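Local coordinates for oxidoreductase, short chain dehydrogenase/reductase family protein (Bifidobacterium adolescentis L2-32, PDB 6OW4) that acts as an NADH-dependent 20beta-hydroxysteroid dehydrogenase of the short-chain dehydrogenase/reductase family, with a Rossmann fold that binds the dinucleotide, at residues T47-G52 with V68-L73; S175-A180 with F271-A276; N226-G231 with S267-L272. One frame throughout, in Å; residues are numbered along the deposited sequence.

Contact 1: residues T47-G52 with V68-L73; sequences TGAAGG and VALVDL. With NAD (nicotinamide-adenine-dinucleotide), chain N.
The glycine-rich turn of the Rossmann fold, the TGxxxGxG motif of short-chain dehydrogenases, meets the end of strand 66-72 through Ala-49, Ala-50 and Asp-72. Ala-49 N gives a nearly straight bond (170°) to Val-71 O, 3.1 Å away, and the methyl of Ala-49 lies against Leu-70, CB to CB 3.9 Å. One residue on, the carboxylate of Asp-72 is turned with CG anti to its own backbone N (chi1 -151°), which brings both oxygens to the cofactor. Asp-72 OD2 takes Ala-50 N at 3.1 Å, met on the anti side and 24° out of the carboxylate plane, and also accepts NAD O3B at 2.5 Å. Asp-72 OD1 accepts NAD O2B at 2.5 Å and uses its anti lone pair for Leu-73 N, at 2.6 Å. A weak bond from Gly-51 N, at the N-cap of helix 52-63, also reaches O3B. Gly-48 lies with CA 3.5 Å from NAD O4B, and a beta carbon there would collide with that oxygen. Thr-47 points its hydroxyl the other way, to Ala-129 N. Each carboxylate oxygen thus has one backbone N-H and one ribose hydroxyl, which holds the group's rotation fixed. An acid gripping the adenosine ribose diol in this way is characteristic of NAD(H)-dependent members of the family, and its charge would probably repel the 2'-phosphate of NADP(H).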
loop_
_atom_site.group_PDB
_atom_site.type_symbol
_atom_site.label_atom_id
_atom_site.label_comp_id
_atom_site.label_asym_id
_atom_site.label_seq_id
_atom_site.Cartn_x
_atom_site.Cartn_y
_atom_site.Cartn_z
ATOM N N THR F 47 -15.039 -8.988 21.433
ATOM C CA THR F 47 -14.832 -7.816 22.325
ATOM C C THR F 47 -15.646 -6.646 21.769
ATOM O O THR F 47 -15.928 -6.659 20.557
ATOM C CB THR F 47 -13.346 -7.471 22.477
ATOM O OG1 THR F 47 -12.911 -6.791 21.301
ATOM C CG2 THR F 47 -12.484 -8.691 22.717
ATOM N N GLY F 48 -16.015 -5.690 22.624
ATOM C CA GLY F 48 -16.942 -4.594 22.284
ATOM C C GLY F 48 -18.278 -5.136 21.802
ATOM O O GLY F 48 -18.872 -4.515 20.899
ATOM N N ALA F 49 -18.739 -6.244 22.397
ATOM C CA ALA F 49 -19.897 -7.053 21.943
ATOM C C ALA F 49 -21.222 -6.459 22.442
ATOM O O ALA F 49 -22.266 -7.103 22.218
ATOM C CB ALA F 49 -19.735 -8.483 22.396
ATOM N N ALA F 50 -21.190 -5.295 23.101
ATOM C CA ALA F 50 -22.385 -4.489 23.448
ATOM C C ALA F 50 -22.714 -3.551 22.281
ATOM O O ALA F 50 -23.913 -3.309 22.044
ATOM C CB ALA F 50 -22.156 -3.725 24.730
ATOM N N GLY F 51 -21.685 -3.055 21.581
ATOM C CA GLY F 51 -21.814 -2.177 20.401
ATOM C C GLY F 51 -22.383 -2.911 19.196
ATOM O O GLY F 51 -22.453 -4.157 19.238
ATOM N N GLY F 52 -22.761 -2.162 18.154
ATOM C CA GLY F 52 -23.463 -2.664 16.956
ATOM C C GLY F 52 -22.668 -3.720 16.205
ATOM O O GLY F 52 -23.233 -4.799 15.940
ATOM N N VAL F 68 -20.072 -18.338 21.455
ATOM C CA VAL F 68 -19.537 -16.943 21.455
ATOM C C VAL F 68 -19.643 -16.364 22.872
ATOM O O VAL F 68 -20.772 -16.258 23.388
ATOM C CB VAL F 68 -20.269 -16.052 20.431
ATOM C CG1 VAL F 68 -19.494 -14.772 20.153
ATOM C CG2 VAL F 68 -20.557 -16.789 19.133
ATOM N N ALA F 69 -18.504 -16.006 23.471
ATOM C CA ALA F 69 -18.422 -15.203 24.712
ATOM C C ALA F 69 -18.517 -13.722 24.333
ATOM O O ALA F 69 -17.653 -13.259 23.568
ATOM C CB ALA F 69 -17.145 -15.507 25.451
ATOM N N LEU F 70 -19.546 -13.025 24.824
ATOM C CA LEU F 70 -19.787 -11.581 24.558
ATOM C C LEU F 70 -19.018 -10.761 25.600
ATOM O O LEU F 70 -19.433 -10.756 26.776
ATOM C CB LEU F 70 -21.292 -11.292 24.608
ATOM C CG LEU F 70 -22.173 -12.187 23.736
ATOM C CD1 LEU F 70 -23.626 -11.747 23.810
ATOM C CD2 LEU F 70 -21.695 -12.198 22.291
ATOM N N VAL F 71 -17.931 -10.112 25.176
ATOM C CA VAL F 71 -16.975 -9.387 26.063
ATOM C C VAL F 71 -17.157 -7.878 25.866
ATOM O O VAL F 71 -17.119 -7.421 24.708
ATOM C CB VAL F 71 -15.523 -9.829 25.792
ATOM C CG1 VAL F 71 -14.530 -9.103 26.689
ATOM C CG2 VAL F 71 -15.362 -11.338 25.921
ATOM N N ASP F 72 -17.362 -7.147 26.965
ATOM C CA ASP F 72 -17.435 -5.661 26.995
ATOM C C ASP F 72 -17.216 -5.192 28.441
ATOM O O ASP F 72 -16.895 -6.042 29.298
ATOM C CB ASP F 72 -18.755 -5.163 26.396
ATOM C CG ASP F 72 -18.655 -3.790 25.749
ATOM O OD1 ASP F 72 -18.216 -2.851 26.439
ATOM O OD2 ASP F 72 -19.005 -3.673 24.561
ATOM N N LEU F 73 -17.375 -3.891 28.697
ATOM C CA LEU F 73 -17.095 -3.245 30.007
ATOM C C LEU F 73 -17.984 -3.847 31.093
ATOM O O LEU F 73 -19.094 -4.297 30.815
ATOM C CB LEU F 73 -17.330 -1.737 29.881
ATOM C CG LEU F 73 -16.302 -0.978 29.044
ATOM C CD1 LEU F 73 -16.779 0.436 28.752
ATOM C CD2 LEU F 73 -14.949 -0.951 29.738
HETATM P PA NAD N . -19.213 1.192 19.776
HETATM O O1A NAD N . -18.650 2.366 20.507
HETATM O O2A NAD N . -20.609 0.858 20.322
HETATM O O5B NAD N . -18.287 -0.092 19.935
HETATM C C5B NAD N . -17.107 -0.046 20.738
HETATM C C4B NAD N . -17.291 -1.053 21.909
HETATM O O4B NAD N . -15.882 -1.275 22.553
HETATM C C3B NAD N . -18.062 -0.613 22.814
HETATM O O3B NAD N . -19.122 -1.578 23.152
HETATM C C2B NAD N . -17.121 -0.352 24.159
HETATM O O2B NAD N . -17.891 -0.614 25.369
HETATM C C1B NAD N . -16.136 -1.152 24.060
HETATM N N9A NAD N . -14.939 -0.557 24.737
HETATM C C8A NAD N . -14.233 0.597 24.686
HETATM N N7A NAD N . -13.232 0.519 25.599
HETATM C C5A NAD N . -13.323 -0.678 26.212
HETATM C C6A NAD N . -12.544 -1.260 27.223
HETATM N N6A NAD N . -11.405 -0.869 27.988
HETATM N N1A NAD N . -12.844 -2.500 27.676
HETATM C C2A NAD N . -13.909 -3.191 27.150
HETATM N N3A NAD N . -14.682 -2.617 26.148
HETATM C C4A NAD N . -14.379 -1.358 25.686
HETATM O O3 NAD N . -19.323 1.570 18.177
HETATM P PN NAD N . -18.892 0.569 16.989
HETATM O O1N NAD N . -19.227 1.222 15.678
HETATM O O2N NAD N . -19.663 -0.744 17.130
HETATM O O5D NAD N . -17.316 0.330 17.053
HETATM C C5D NAD N . -16.776 -0.977 17.177
HETATM C C4D NAD N . -15.325 -0.987 16.627
HETATM O O4D NAD N . -15.336 -0.701 15.354
HETATM C C3D NAD N . -14.480 0.077 17.302
HETATM O O3D NAD N . -13.251 -0.437 17.619
HETATM C C2D NAD N . -14.349 1.201 16.231
HETATM O O2D NAD N . -13.084 1.943 16.492
HETATM C C1D NAD N . -14.345 0.558 15.114
HETATM N N1N NAD N . -14.831 1.323 13.960
HETATM C C2N NAD N . -16.169 1.681 13.857
HETATM C C3N NAD N . -16.624 2.410 12.747
HETATM C C7N NAD N . -18.109 2.826 12.621
HETATM O O7N NAD N . -18.402 3.838 12.013
HETATM N N7N NAD N . -19.144 2.042 13.202
HETATM C C4N NAD N . -15.736 2.766 11.749
HETATM C C5N NAD N . -14.401 2.407 11.845
HETATM C C6N NAD N . -13.957 1.674 12.954
#

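Contact 2: residues S175-A180 with F271-A276; sequences SLIFTA and FLASDA. With NAD (nicotinamide-adenine-dinucleotide), chain N.
Leu-272 O, in the last turn of helix 262-273, is gripped by two groups: Ser-175 OG donates to it over 2.7 Å, and Arg-224 NH2 is a second donor. The hydroxyl, held anti to its backbone N (chi1 180°), comes from above the carbonyl plane, 46° out of it. The bond ties the last helix of this Rossmann fold to strand 174-179, inside the parallel sheet. An alanine at Ser-175 would probably leave Leu-272 O relying on Arg-224 and loosen the hold of the strand on the helix end. Two residues along, Ile-177 presents its longer branch to the same turn. Ile-177 CG1 lies 3.7 Å from Leu-272 CB, and the two side chains cross obliquely; Ile-177 CD1 reaches past to Ala-273 CB at 4.0 Å. On the far side of the helix, the ring of Phe-271 stacks on Phe-271 of the second subunit. The strand runs on to the cofactor, where Thr-179 OG1 is hydrogen-bonded to Asn-128 OD1 and the methyl Thr-179 CG2 sits 3.3 Å from NAD O4D.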
loop_
_atom_site.group_PDB
_atom_site.type_symbol
_atom_site.label_atom_id
_atom_site.label_comp_id
_atom_site.label_asym_id
_atom_site.label_seq_id
_atom_site.Cartn_x
_atom_site.Cartn_y
_atom_site.Cartn_z
ATOM N N SER F 175 -8.492 -18.403 14.144
ATOM C CA SER F 175 -8.653 -17.198 13.286
ATOM C C SER F 175 -8.811 -15.946 14.156
ATOM O O SER F 175 -9.836 -15.837 14.858
ATOM C CB SER F 175 -9.825 -17.361 12.354
ATOM O OG SER F 175 -9.990 -16.207 11.540
ATOM N N LEU F 176 -7.830 -15.039 14.100
ATOM C CA LEU F 176 -7.868 -13.717 14.778
ATOM C C LEU F 176 -8.395 -12.676 13.789
ATOM O O LEU F 176 -7.817 -12.570 12.691
ATOM C CB LEU F 176 -6.462 -13.344 15.257
ATOM C CG LEU F 176 -5.746 -14.392 16.106
ATOM C CD1 LEU F 176 -4.302 -13.985 16.348
ATOM C CD2 LEU F 176 -6.471 -14.614 17.427
ATOM N N ILE F 177 -9.454 -11.954 14.164
ATOM C CA ILE F 177 -10.008 -10.806 13.385
ATOM C C ILE F 177 -9.914 -9.550 14.256
ATOM O O ILE F 177 -10.627 -9.474 15.272
ATOM C CB ILE F 177 -11.452 -11.075 12.910
ATOM C CG1 ILE F 177 -11.582 -12.419 12.185
ATOM C CG2 ILE F 177 -11.949 -9.925 12.046
ATOM C CD1 ILE F 177 -12.053 -13.557 13.063
ATOM N N PHE F 178 -9.053 -8.610 13.867
ATOM C CA PHE F 178 -8.866 -7.297 14.531
ATOM C C PHE F 178 -9.652 -6.242 13.751
ATOM O O PHE F 178 -9.469 -6.159 12.526
ATOM C CB PHE F 178 -7.381 -6.929 14.584
ATOM C CG PHE F 178 -6.504 -7.853 15.392
ATOM C CD1 PHE F 178 -6.134 -9.097 14.903
ATOM C CD2 PHE F 178 -6.013 -7.460 16.626
ATOM C CE1 PHE F 178 -5.313 -9.935 15.644
ATOM C CE2 PHE F 178 -5.187 -8.296 17.363
ATOM C CZ PHE F 178 -4.842 -9.534 16.872
ATOM N N THR F 179 -10.501 -5.468 14.429
ATOM C CA THR F 179 -11.211 -4.306 13.832
ATOM C C THR F 179 -10.228 -3.133 13.737
ATOM O O THR F 179 -9.837 -2.603 14.795
ATOM C CB THR F 179 -12.471 -3.934 14.623
ATOM O OG1 THR F 179 -13.258 -5.112 14.798
ATOM C CG2 THR F 179 -13.304 -2.879 13.930
ATOM N N ALA F 180 -9.824 -2.776 12.516
ATOM C CA ALA F 180 -9.018 -1.573 12.202
ATOM C C ALA F 180 -9.980 -0.436 11.833
ATOM O O ALA F 180 -11.056 -0.357 12.459
ATOM C CB ALA F 180 -8.031 -1.884 11.102
ATOM N N PHE F 271 -16.731 -14.750 7.235
ATOM C CA PHE F 271 -15.815 -15.170 6.140
ATOM C C PHE F 271 -14.401 -15.389 6.696
ATOM O O PHE F 271 -13.806 -16.445 6.413
ATOM C CB PHE F 271 -15.817 -14.143 5.003
ATOM C CG PHE F 271 -14.759 -14.368 3.951
ATOM C CD1 PHE F 271 -14.823 -15.463 3.103
ATOM C CD2 PHE F 271 -13.693 -13.491 3.814
ATOM C CE1 PHE F 271 -13.846 -15.676 2.142
ATOM C CE2 PHE F 271 -12.718 -13.705 2.852
ATOM C CZ PHE F 271 -12.797 -14.796 2.016
ATOM N N LEU F 272 -13.883 -14.423 7.463
ATOM C CA LEU F 272 -12.503 -14.454 8.022
ATOM C C LEU F 272 -12.409 -15.507 9.134
ATOM O O LEU F 272 -11.366 -16.179 9.213
ATOM C CB LEU F 272 -12.115 -13.063 8.537
ATOM C CG LEU F 272 -11.830 -12.014 7.459
ATOM C CD1 LEU F 272 -11.497 -10.669 8.085
ATOM C CD2 LEU F 272 -10.700 -12.458 6.540
ATOM N N ALA F 273 -13.457 -15.650 9.950
ATOM C CA ALA F 273 -13.529 -16.622 11.068
ATOM C C ALA F 273 -13.619 -18.054 10.521
ATOM O O ALA F 273 -12.993 -18.951 11.122
ATOM C CB ALA F 273 -14.700 -16.296 11.963
ATOM N N SER F 274 -14.356 -18.253 9.422
ATOM C CA SER F 274 -14.682 -19.579 8.831
ATOM C C SER F 274 -13.565 -20.045 7.885
ATOM O O SER F 274 -12.621 -19.270 7.646
ATOM C CB SER F 274 -16.024 -19.537 8.136
ATOM O OG SER F 274 -15.968 -18.768 6.943
ATOM N N ASP F 275 -13.684 -21.271 7.365
ATOM C CA ASP F 275 -12.692 -21.924 6.467
ATOM C C ASP F 275 -12.775 -21.340 5.053
ATOM O O ASP F 275 -11.880 -21.652 4.245
ATOM C CB ASP F 275 -12.906 -23.436 6.396
ATOM C CG ASP F 275 -12.791 -24.119 7.743
ATOM O OD1 ASP F 275 -13.322 -23.563 8.721
ATOM O OD2 ASP F 275 -12.163 -25.193 7.806
ATOM N N ALA F 276 -13.805 -20.542 4.759
ATOM C CA ALA F 276 -13.982 -19.839 3.466
ATOM C C ALA F 276 -12.735 -19.001 3.149
ATOM O O ALA F 276 -12.466 -18.780 1.953
ATOM C CB ALA F 276 -15.226 -18.987 3.507
HETATM P PA NAD N . -19.213 1.192 19.776
HETATM O O1A NAD N . -18.650 2.366 20.507
HETATM O O2A NAD N . -20.609 0.858 20.322
HETATM O O5B NAD N . -18.287 -0.092 19.935
HETATM C C5B NAD N . -17.107 -0.046 20.738
HETATM C C4B NAD N . -17.291 -1.053 21.909
HETATM O O4B NAD N . -15.882 -1.275 22.553
HETATM C C3B NAD N . -18.062 -0.613 22.814
HETATM O O3B NAD N . -19.122 -1.578 23.152
HETATM C C2B NAD N . -17.121 -0.352 24.159
HETATM O O2B NAD N . -17.891 -0.614 25.369
HETATM C C1B NAD N . -16.136 -1.152 24.060
HETATM N N9A NAD N . -14.939 -0.557 24.737
HETATM C C8A NAD N . -14.233 0.597 24.686
HETATM N N7A NAD N . -13.232 0.519 25.599
HETATM C C5A NAD N . -13.323 -0.678 26.212
HETATM C C6A NAD N . -12.544 -1.260 27.223
HETATM N N6A NAD N . -11.405 -0.869 27.988
HETATM N N1A NAD N . -12.844 -2.500 27.676
HETATM C C2A NAD N . -13.909 -3.191 27.150
HETATM N N3A NAD N . -14.682 -2.617 26.148
HETATM C C4A NAD N . -14.379 -1.358 25.686
HETATM O O3 NAD N . -19.323 1.570 18.177
HETATM P PN NAD N . -18.892 0.569 16.989
HETATM O O1N NAD N . -19.227 1.222 15.678
HETATM O O2N NAD N . -19.663 -0.744 17.130
HETATM O O5D NAD N . -17.316 0.330 17.053
HETATM C C5D NAD N . -16.776 -0.977 17.177
HETATM C C4D NAD N . -15.325 -0.987 16.627
HETATM O O4D NAD N . -15.336 -0.701 15.354
HETATM C C3D NAD N . -14.480 0.077 17.302
HETATM O O3D NAD N . -13.251 -0.437 17.619
HETATM C C2D NAD N . -14.349 1.201 16.231
HETATM O O2D NAD N . -13.084 1.943 16.492
HETATM C C1D NAD N . -14.345 0.558 15.114
HETATM N N1N NAD N . -14.831 1.323 13.960
HETATM C C2N NAD N . -16.169 1.681 13.857
HETATM C C3N NAD N . -16.624 2.410 12.747
HETATM C C7N NAD N . -18.109 2.826 12.621
HETATM O O7N NAD N . -18.402 3.838 12.013
HETATM N N7N NAD N . -19.144 2.042 13.202
HETATM C C4N NAD N . -15.736 2.766 11.749
HETATM C C5N NAD N . -14.401 2.407 11.845
HETATM C C6N NAD N . -13.957 1.674 12.954
#

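Contact 3: residues N226-G231 with S267-L272; sequences NTISPG and STVLFL. With NAD (nicotinamide-adenine-dinucleotide), chain N.
Ile-228 drives its longer branch into helix 262-273, overlapping Val-269, Thr-268 and Leu-272 at once. CG1 stands anti to the carbonyl carbon and the chain is extended beyond it (chi2 172°), which carries CD1 out toward the helix. There Ile-228 CD1 meets Val-269 CG2 at 3.4 Å, closer than carbons normally pack, the two side chains crossing at about a right angle. Ile-228 CG1 is pressed almost as closely by Leu-272 CD1, at 3.5 Å; these two side chains lie alongside, pointing opposite ways. Thr-268 passes Ile-228 in the same fashion and touches with its methyl, Thr-268 CG2 to Ile-228 CD1 3.8 Å, while its hydroxyl turns back to a weak bond with Glu-264 O. The other branch of Leu-272 covers Asn-226: Leu-272 CD2 lies against Asn-226 CB and along the amide, 4.0 Å from both CB and ND2. The amide has its bonds elsewhere, ND2 giving to Val-280 O and OD1 accepting Thr-283 N. Strand 226-230 and helix 267-272 run nearly antiparallel, at 168° with their axes 9.8 Å apart, as a helix laid on the sheet of a Rossmann fold. The same helix reaches the second subunit, where Thr-268 packs on Phe-271 of that chain. Past the contact the strand ends at the nicotinamide: Pro-230 CG lies 3.8 Å from NAD C5N and Gly-231 O 3.4 Å from NAD C4N, the hydride-carrying carbon. No hydrogen bond joins strand and helix here; with the buried polar groups of Asn-226 and Thr-268 bonded to other partners, the joint rests mainly on close-fitting apolar branches.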
loop_
_atom_site.group_PDB
_atom_site.type_symbol
_atom_site.label_atom_id
_atom_site.label_comp_id
_atom_site.label_asym_id
_atom_site.label_seq_id
_atom_site.Cartn_x
_atom_site.Cartn_y
_atom_site.Cartn_z
ATOM N N ASN F 226 -6.102 -11.535 10.534
ATOM C CA ASN F 226 -6.538 -10.560 9.501
ATOM C C ASN F 226 -7.224 -9.378 10.189
ATOM O O ASN F 226 -7.621 -9.519 11.361
ATOM C CB ASN F 226 -7.455 -11.213 8.464
ATOM C CG ASN F 226 -6.749 -12.278 7.652
ATOM O OD1 ASN F 226 -5.892 -11.967 6.826
ATOM N ND2 ASN F 226 -7.103 -13.533 7.880
ATOM N N THR F 227 -7.347 -8.263 9.469
ATOM C CA THR F 227 -8.041 -7.034 9.926
ATOM C C THR F 227 -9.234 -6.741 9.014
ATOM O O THR F 227 -9.181 -7.093 7.820
ATOM C CB THR F 227 -7.088 -5.837 9.958
ATOM O OG1 THR F 227 -6.559 -5.672 8.643
ATOM C CG2 THR F 227 -5.963 -6.016 10.950
ATOM N N ILE F 228 -10.267 -6.121 9.585
ATOM C CA ILE F 228 -11.415 -5.517 8.855
ATOM C C ILE F 228 -11.330 -4.004 9.063
ATOM O O ILE F 228 -11.274 -3.576 10.229
ATOM C CB ILE F 228 -12.747 -6.113 9.349
ATOM C CG1 ILE F 228 -12.763 -7.635 9.186
ATOM C CG2 ILE F 228 -13.932 -5.459 8.651
ATOM C CD1 ILE F 228 -13.959 -8.308 9.815
ATOM N N SER F 229 -11.286 -3.239 7.970
ATOM C CA SER F 229 -11.201 -1.756 7.968
ATOM C C SER F 229 -12.533 -1.178 7.505
ATOM O O SER F 229 -12.658 -0.745 6.360
ATOM C CB SER F 229 -10.062 -1.290 7.105
ATOM O OG SER F 229 -8.821 -1.698 7.656
ATOM N N PRO F 230 -13.572 -1.157 8.373
ATOM C CA PRO F 230 -14.872 -0.617 7.985
ATOM C C PRO F 230 -14.775 0.887 7.695
ATOM O O PRO F 230 -13.977 1.556 8.328
ATOM C CB PRO F 230 -15.776 -0.895 9.197
ATOM C CG PRO F 230 -14.818 -1.025 10.358
ATOM C CD PRO F 230 -13.557 -1.621 9.769
ATOM N N GLY F 231 -15.562 1.366 6.729
ATOM C CA GLY F 231 -15.761 2.803 6.468
ATOM C C GLY F 231 -16.807 3.366 7.411
ATOM O O GLY F 231 -16.828 2.947 8.582
ATOM N N SER F 267 -21.031 -10.459 8.092
ATOM C CA SER F 267 -20.761 -11.426 6.994
ATOM C C SER F 267 -19.253 -11.498 6.705
ATOM O O SER F 267 -18.762 -12.608 6.416
ATOM C CB SER F 267 -21.561 -11.083 5.758
ATOM O OG SER F 267 -21.658 -9.677 5.585
ATOM N N THR F 268 -18.545 -10.367 6.792
ATOM C CA THR F 268 -17.074 -10.271 6.573
ATOM C C THR F 268 -16.343 -10.996 7.709
ATOM O O THR F 268 -15.389 -11.737 7.410
ATOM C CB THR F 268 -16.612 -8.813 6.450
ATOM O OG1 THR F 268 -17.346 -8.199 5.389
ATOM C CG2 THR F 268 -15.130 -8.683 6.173
ATOM N N VAL F 269 -16.772 -10.781 8.958
ATOM C CA VAL F 269 -16.210 -11.454 10.170
ATOM C C VAL F 269 -16.394 -12.968 10.011
ATOM O O VAL F 269 -15.423 -13.707 10.252
ATOM C CB VAL F 269 -16.859 -10.934 11.470
ATOM C CG1 VAL F 269 -16.518 -11.805 12.673
ATOM C CG2 VAL F 269 -16.486 -9.485 11.742
ATOM N N LEU F 270 -17.594 -13.401 9.617
ATOM C CA LEU F 270 -17.923 -14.833 9.381
ATOM C C LEU F 270 -16.927 -15.422 8.375
ATOM O O LEU F 270 -16.343 -16.482 8.680
ATOM C CB LEU F 270 -19.365 -14.948 8.876
ATOM C CG LEU F 270 -19.841 -16.365 8.553
ATOM C CD1 LEU F 270 -19.539 -17.323 9.696
ATOM C CD2 LEU F 270 -21.328 -16.376 8.236
ATOM N N PHE F 271 -16.731 -14.750 7.235
ATOM C CA PHE F 271 -15.815 -15.170 6.140
ATOM C C PHE F 271 -14.401 -15.389 6.696
ATOM O O PHE F 271 -13.806 -16.445 6.413
ATOM C CB PHE F 271 -15.817 -14.143 5.003
ATOM C CG PHE F 271 -14.759 -14.368 3.951
ATOM C CD1 PHE F 271 -14.823 -15.463 3.103
ATOM C CD2 PHE F 271 -13.693 -13.491 3.814
ATOM C CE1 PHE F 271 -13.846 -15.676 2.142
ATOM C CE2 PHE F 271 -12.718 -13.705 2.852
ATOM C CZ PHE F 271 -12.797 -14.796 2.016
ATOM N N LEU F 272 -13.883 -14.423 7.463
ATOM C CA LEU F 272 -12.503 -14.454 8.022
ATOM C C LEU F 272 -12.409 -15.507 9.134
ATOM O O LEU F 272 -11.366 -16.179 9.213
ATOM C CB LEU F 272 -12.115 -13.063 8.537
ATOM C CG LEU F 272 -11.830 -12.014 7.459
ATOM C CD1 LEU F 272 -11.497 -10.669 8.085
ATOM C CD2 LEU F 272 -10.700 -12.458 6.540
HETATM P PA NAD N . -19.213 1.192 19.776
HETATM O O1A NAD N . -18.650 2.366 20.507
HETATM O O2A NAD N . -20.609 0.858 20.322
HETATM O O5B NAD N . -18.287 -0.092 19.935
HETATM C C5B NAD N . -17.107 -0.046 20.738
HETATM C C4B NAD N . -17.291 -1.053 21.909
HETATM O O4B NAD N . -15.882 -1.275 22.553
HETATM C C3B NAD N . -18.062 -0.613 22.814
HETATM O O3B NAD N . -19.122 -1.578 23.152
HETATM C C2B NAD N . -17.121 -0.352 24.159
HETATM O O2B NAD N . -17.891 -0.614 25.369
HETATM C C1B NAD N . -16.136 -1.152 24.060
HETATM N N9A NAD N . -14.939 -0.557 24.737
HETATM C C8A NAD N . -14.233 0.597 24.686
HETATM N N7A NAD N . -13.232 0.519 25.599
HETATM C C5A NAD N . -13.323 -0.678 26.212
HETATM C C6A NAD N . -12.544 -1.260 27.223
HETATM N N6A NAD N . -11.405 -0.869 27.988
HETATM N N1A NAD N . -12.844 -2.500 27.676
HETATM C C2A NAD N . -13.909 -3.191 27.150
HETATM N N3A NAD N . -14.682 -2.617 26.148
HETATM C C4A NAD N . -14.379 -1.358 25.686
HETATM O O3 NAD N . -19.323 1.570 18.177
HETATM P PN NAD N . -18.892 0.569 16.989
HETATM O O1N NAD N . -19.227 1.222 15.678
HETATM O O2N NAD N . -19.663 -0.744 17.130
HETATM O O5D NAD N . -17.316 0.330 17.053
HETATM C C5D NAD N . -16.776 -0.977 17.177
HETATM C C4D NAD N . -15.325 -0.987 16.627
HETATM O O4D NAD N . -15.336 -0.701 15.354
HETATM C C3D NAD N . -14.480 0.077 17.302
HETATM O O3D NAD N . -13.251 -0.437 17.619
HETATM C C2D NAD N . -14.349 1.201 16.231
HETATM O O2D NAD N . -13.084 1.943 16.492
HETATM C C1D NAD N . -14.345 0.558 15.114
HETATM N N1N NAD N . -14.831 1.323 13.960
HETATM C C2N NAD N . -16.169 1.681 13.857
HETATM C C3N NAD N . -16.624 2.410 12.747
HETATM C C7N NAD N . -18.109 2.826 12.621
HETATM O O7N NAD N . -18.402 3.838 12.013
HETATM N N7N NAD N . -19.144 2.042 13.202
HETATM C C4N NAD N . -15.736 2.766 11.749
HETATM C C5N NAD N . -14.401 2.407 11.845
HETATM C C6N NAD N . -13.957 1.674 12.954
#

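Overall arrangement
All three contacts are buried and reach the same parallel sheet, but at different places in it. Contact 1 lies at the carboxyl ends of strands 42-47 and 66-72, its centre about 16 Å from the centres of the other two, and is mainly polar because its residues hold the adenosine end of the cofactor. Contacts 2 and 3 share helix 262-273 and the residues Phe-271 and Leu-272; their strands are neighbours, and Ile-177 CG2 packs on Ile-228 CD1. Contact 2 adds a hydroxyl-to-carbonyl bond at the helix end, whereas contact 3 has no hydrogen bond across it and rests mainly on apolar branches. Both strands end beside the nicotinamide half, and the shared helix extends to the second subunit.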